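Local coordinates for periplasmic beta-glucosidase (Pseudomonas aeruginosa, PDB 6R5T) that hydrolyses glycosides as a periplasmic family 3 glycoside hydrolase, probably releasing beta-D-glucose from the non-reducing ends of beta-D-glucosides, at the interface of chains A and B. Sequence-based numbering; all coordinates share one arbitrary frame. Chains: chain A/B, Periplasmic beta-glucosidase.

Contact 1: the interface of chains A and B. Residues chain A 185, 192, 194, 225; chain B 199, 577, 581.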
loop_
_atom_site.group_PDB
_atom_site.type_symbol
_atom_site.label_atom_id
_atom_site.label_comp_id
_atom_site.label_asym_id
_atom_site.label_seq_id
_atom_site.Cartn_x
_atom_site.Cartn_y
_atom_site.Cartn_z
ATOM N N GLU A 185 5.703 -2.279 3.441
ATOM C CA GLU A 185 5.240 -1.326 2.426
ATOM C C GLU A 185 5.725 -1.802 1.056
ATOM O O GLU A 185 6.885 -2.267 0.893
ATOM C CB GLU A 185 5.733 0.069 2.798
ATOM C CG GLU A 185 5.110 1.209 2.084
ATOM C CD GLU A 185 5.457 2.511 2.816
ATOM O OE1 GLU A 185 6.483 3.038 2.525
ATOM O OE2 GLU A 185 4.740 2.884 3.763
ATOM N N THR A 192 9.624 -1.167 5.665
ATOM C CA THR A 192 8.857 -0.376 6.631
ATOM C C THR A 192 7.429 -0.861 6.833
ATOM O O THR A 192 6.707 -1.082 5.861
ATOM C CB THR A 192 8.789 1.034 6.045
ATOM O OG1 THR A 192 10.146 1.454 5.881
ATOM C CG2 THR A 192 8.033 1.995 6.933
ATOM N N ASP A 194 4.013 0.536 8.799
ATOM C CA ASP A 194 3.464 1.736 9.460
ATOM C C ASP A 194 1.969 1.540 9.547
ATOM O O ASP A 194 1.356 1.319 8.486
ATOM C CB ASP A 194 3.865 2.992 8.697
ATOM C CG ASP A 194 3.407 4.236 9.403
ATOM O OD1 ASP A 194 2.216 4.623 9.216
ATOM O OD2 ASP A 194 4.232 4.771 10.130
ATOM N N THR A 225 10.882 -2.342 10.833
ATOM C CA THR A 225 10.402 -1.262 11.721
ATOM C C THR A 225 8.908 -1.426 11.956
ATOM O O THR A 225 8.152 -1.903 11.038
ATOM C CB THR A 225 10.718 0.128 11.172
ATOM O OG1 THR A 225 10.117 0.279 9.878
ATOM C CG2 THR A 225 12.186 0.394 11.083
ATOM N N ARG B 199 4.190 9.149 11.587
ATOM C CA ARG B 199 4.170 9.385 10.122
ATOM C C ARG B 199 3.199 10.540 9.800
ATOM O O ARG B 199 3.482 11.433 8.959
ATOM C CB ARG B 199 3.784 8.118 9.348
ATOM C CG ARG B 199 3.549 8.366 7.864
ATOM C CD ARG B 199 3.220 7.118 7.061
ATOM N NE ARG B 199 4.453 6.392 6.810
ATOM C CZ ARG B 199 4.572 5.348 5.989
ATOM N NH1 ARG B 199 3.516 4.806 5.425
ATOM N NH2 ARG B 199 5.731 4.756 5.852
ATOM N N TYR B 577 8.857 6.470 -3.266
ATOM C CA TYR B 577 9.080 7.891 -2.968
ATOM C C TYR B 577 10.490 8.017 -2.406
ATOM O O TYR B 577 11.073 7.072 -1.825
ATOM C CB TYR B 577 8.008 8.375 -1.990
ATOM C CG TYR B 577 7.843 7.546 -0.745
ATOM C CD1 TYR B 577 7.043 6.407 -0.730
ATOM C CD2 TYR B 577 8.444 7.889 0.460
ATOM C CE1 TYR B 577 6.849 5.672 0.441
ATOM C CE2 TYR B 577 8.231 7.196 1.622
ATOM C CZ TYR B 577 7.454 6.051 1.619
ATOM O OH TYR B 577 7.213 5.359 2.788
ATOM N N LEU B 581 12.646 4.906 4.253
ATOM C CA LEU B 581 13.559 4.422 5.316
ATOM C C LEU B 581 14.546 3.414 4.717
ATOM O O LEU B 581 14.310 2.822 3.625
ATOM C CB LEU B 581 12.772 3.789 6.458
ATOM C CG LEU B 581 11.710 4.663 7.123
ATOM C CD1 LEU B 581 11.216 3.956 8.357
ATOM C CD2 LEU B 581 12.267 6.069 7.422
HETATM O O HOH W 1 10.110 3.431 3.991
#

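Contact 2: the interface of chains A and B. Residues chain A 572-573, 599, 601-602; chain B 489-491.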
loop_
_atom_site.group_PDB
_atom_site.type_symbol
_atom_site.label_atom_id
_atom_site.label_comp_id
_atom_site.label_asym_id
_atom_site.label_seq_id
_atom_site.Cartn_x
_atom_site.Cartn_y
_atom_site.Cartn_z
ATOM N N GLY A 572 -2.175 -4.078 -9.668
ATOM C CA GLY A 572 -2.553 -2.684 -9.460
ATOM C C GLY A 572 -3.742 -2.523 -8.567
ATOM O O GLY A 572 -4.055 -1.366 -8.255
ATOM N N GLN A 573 -4.401 -3.605 -8.132
ATOM C CA GLN A 573 -5.493 -3.534 -7.124
ATOM C C GLN A 573 -4.980 -3.761 -5.697
ATOM O O GLN A 573 -5.805 -3.657 -4.795
ATOM C CB GLN A 573 -6.587 -4.544 -7.471
ATOM C CG GLN A 573 -7.116 -4.341 -8.890
ATOM C CD GLN A 573 -8.602 -4.510 -9.082
ATOM O OE1 GLN A 573 -9.363 -4.642 -8.113
ATOM N NE2 GLN A 573 -9.024 -4.472 -10.356
ATOM N N TYR A 599 -11.588 1.295 -9.187
ATOM C CA TYR A 599 -10.767 1.600 -10.377
ATOM C C TYR A 599 -11.683 1.708 -11.574
ATOM O O TYR A 599 -12.758 1.100 -11.577
ATOM C CB TYR A 599 -9.751 0.483 -10.614
ATOM C CG TYR A 599 -8.888 0.219 -9.405
ATOM C CD1 TYR A 599 -7.848 1.062 -9.077
ATOM C CD2 TYR A 599 -9.095 -0.885 -8.603
ATOM C CE1 TYR A 599 -7.061 0.841 -7.949
ATOM C CE2 TYR A 599 -8.329 -1.109 -7.471
ATOM C CZ TYR A 599 -7.312 -0.260 -7.141
ATOM O OH TYR A 599 -6.542 -0.467 -6.027
ATOM N N ASP A 601 -10.331 1.195 -14.891
ATOM C CA ASP A 601 -9.673 0.559 -16.056
ATOM C C ASP A 601 -9.611 -0.963 -15.938
ATOM O O ASP A 601 -8.888 -1.588 -16.750
ATOM C CB ASP A 601 -8.307 1.164 -16.293
ATOM C CG ASP A 601 -7.290 0.975 -15.179
ATOM O OD1 ASP A 601 -7.699 0.572 -14.103
ATOM O OD2 ASP A 601 -6.131 1.398 -15.392
ATOM N N GLU A 602 -10.298 -1.514 -14.958
ATOM C CA GLU A 602 -10.348 -2.979 -14.695
ATOM C C GLU A 602 -11.617 -3.234 -13.910
ATOM O O GLU A 602 -12.079 -2.349 -13.186
ATOM C CB GLU A 602 -9.136 -3.428 -13.867
ATOM C CG GLU A 602 -8.911 -4.931 -13.856
ATOM C CD GLU A 602 -7.492 -5.234 -13.451
ATOM O OE1 GLU A 602 -7.117 -4.803 -12.342
ATOM O OE2 GLU A 602 -6.752 -5.831 -14.264
ATOM N N SER B 489 -9.334 6.105 -10.284
ATOM C CA SER B 489 -8.105 5.386 -9.901
ATOM C C SER B 489 -7.755 4.382 -11.003
ATOM O O SER B 489 -8.651 3.740 -11.591
ATOM C CB SER B 489 -8.300 4.766 -8.589
ATOM O OG SER B 489 -8.565 5.794 -7.631
ATOM N N ARG B 490 -6.472 4.223 -11.216
ATOM C CA ARG B 490 -5.926 3.365 -12.308
ATOM C C ARG B 490 -5.171 2.186 -11.713
ATOM O O ARG B 490 -4.400 2.354 -10.737
ATOM C CB ARG B 490 -4.943 4.135 -13.167
ATOM C CG ARG B 490 -5.604 5.009 -14.198
ATOM C CD ARG B 490 -4.672 5.570 -15.248
ATOM N NE ARG B 490 -4.425 4.632 -16.304
ATOM C CZ ARG B 490 -3.385 4.672 -17.134
ATOM N NH1 ARG B 490 -2.525 5.680 -17.081
ATOM N NH2 ARG B 490 -3.235 3.716 -18.018
ATOM N N THR B 491 -5.349 1.006 -12.312
ATOM C CA THR B 491 -4.591 -0.206 -11.984
ATOM C C THR B 491 -3.337 -0.357 -12.848
ATOM O O THR B 491 -2.607 -1.286 -12.624
ATOM C CB THR B 491 -5.451 -1.476 -12.114
ATOM O OG1 THR B 491 -5.829 -1.625 -13.485
ATOM C CG2 THR B 491 -6.662 -1.412 -11.206
HETATM O O HOH W 2 -2.182 -3.944 -12.711
HETATM O O HOH W 3 -5.471 1.947 -17.697
HETATM O O HOH W 4 -4.582 -3.821 -14.771
#

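Contact 1: the interface of chains A and B
B:Arg199 reaches across the interface between A:Asp194 and A:Glu185, meeting one carboxylate along its length and the other at its tip. Its CB packs 3.5 Å from A:Asp194 OD2, and CD lies over the same carboxylate, 3.4 Å from OD1. The chain leaves CB with CG anti to the backbone N (chi1 171°) and then turns at chi3 (-78°), which lays the guanidinium almost parallel to the A:Asp194 carboxylate. NE and A:Asp194 OD2 form a long salt bridge of 3.7 Å, stacked rather than edge-on. A:Asp194 CB sits above the centre of the guanidinium face, 3.7 Å from CZ.

The far edge of the group belongs to A:Glu185: NH1 donates to OE2 at 2.8 Å and NH2 to the same oxygen at 3.0 Å, a forked grip that lies nearly in the guanidinium plane. NH2 uses the syn lone pair of OE2, whereas NH1 meets it nearly along the C-O axis. The other oxygen, OE1, takes the phenol OH of B:Tyr577 from its syn side, tilted from the carboxylate plane, at a very short modelled 2.4 Å. Both oxygens are thus tied to chain B, which should fix the rotation of the carboxylate and probably favours its charged form. Beside this cluster, A:Thr192 OG1 and the backbone N of B:Leu581 share a water, while B:Leu581 CD1 packs 4.0 Å from A:Thr192 CG2.

The patch is part of a two-fold symmetric interface between two copies of the protein, which may or may not be the working dimer. In the fold, B:Arg199 projects from helix 197-204 and A:Glu185 opens the 3-10 helix 185-187; both belong to the N-terminal catalytic domain, a TIM-like barrel in this family. The 3-10 helix follows closely on strand 172-178, which carries the sugar-pocket residues A:Lys176 and A:His177, whereas B:Tyr577 and B:Leu581 come from a loop late in the chain.

Contact 2: the interface of chains A and B
A:Asp601 OD1, a carboxylate oxygen, is gripped twice by B:Thr491: the backbone N donates to its syn lone pair at 3.0 Å in a fairly straight bond (165° at H), and the side-chain hydroxyl OG1 approaches from above the carboxylate plane, also at 3.0 Å. OG1 stands between the backbone N and the carbonyl carbon of its own residue (chi1 64°), which brings both donors to one acceptor and sends the methyl the other way. That methyl, CG2, rides over one face of the A:Tyr599 ring, displaced toward the rim and 3.3 Å from CG, in a CH-pi contact.

Beside the ring edge, B:Ser489 and A:Tyr599 form a parallel beta bridge, so the loop 489-491 is held against chain A by both backbone and side chains. The other oxygen, A:Asp601 OD2, faces B:Arg490 at a loose salt-bridge distance of 3.8 Å from NE; water 3 joins OD2 to NE and NH2, lying at the edge of the guanidinium in its plane. Waters 2 and 4 carry further links, from B:Thr491 O to A:Gly572 N and from B:Thr491 OG1 to A:Glu602 OE2. On the chain A side, A:Gln573 NE2 donates to the anti side of A:Glu602 OE1 at 2.8 Å, steadying the carboxylate that lies 3.6 Å from B:Thr491 CG2 at OE1.

Contact 1 and contact 2 belong to one two-fold symmetric interface, and the centres of their C-alpha atoms lie about 23 Å apart. They share no residue. Chain B gives B:Tyr577 and B:Leu581 to contact 1, while chain A gives A:Gly572 and A:Gln573 to contact 2; the stretch 572-581 of one chain therefore serves contact 2 and the symmetry twin of contact 1. Each contact borders, in sequence, the sugar pocket of a different chain: chain A at contact 1, and chain B, through B:Glu486, at contact 2. Pairing could help to order segments near both active sites, if this dimer is the working form.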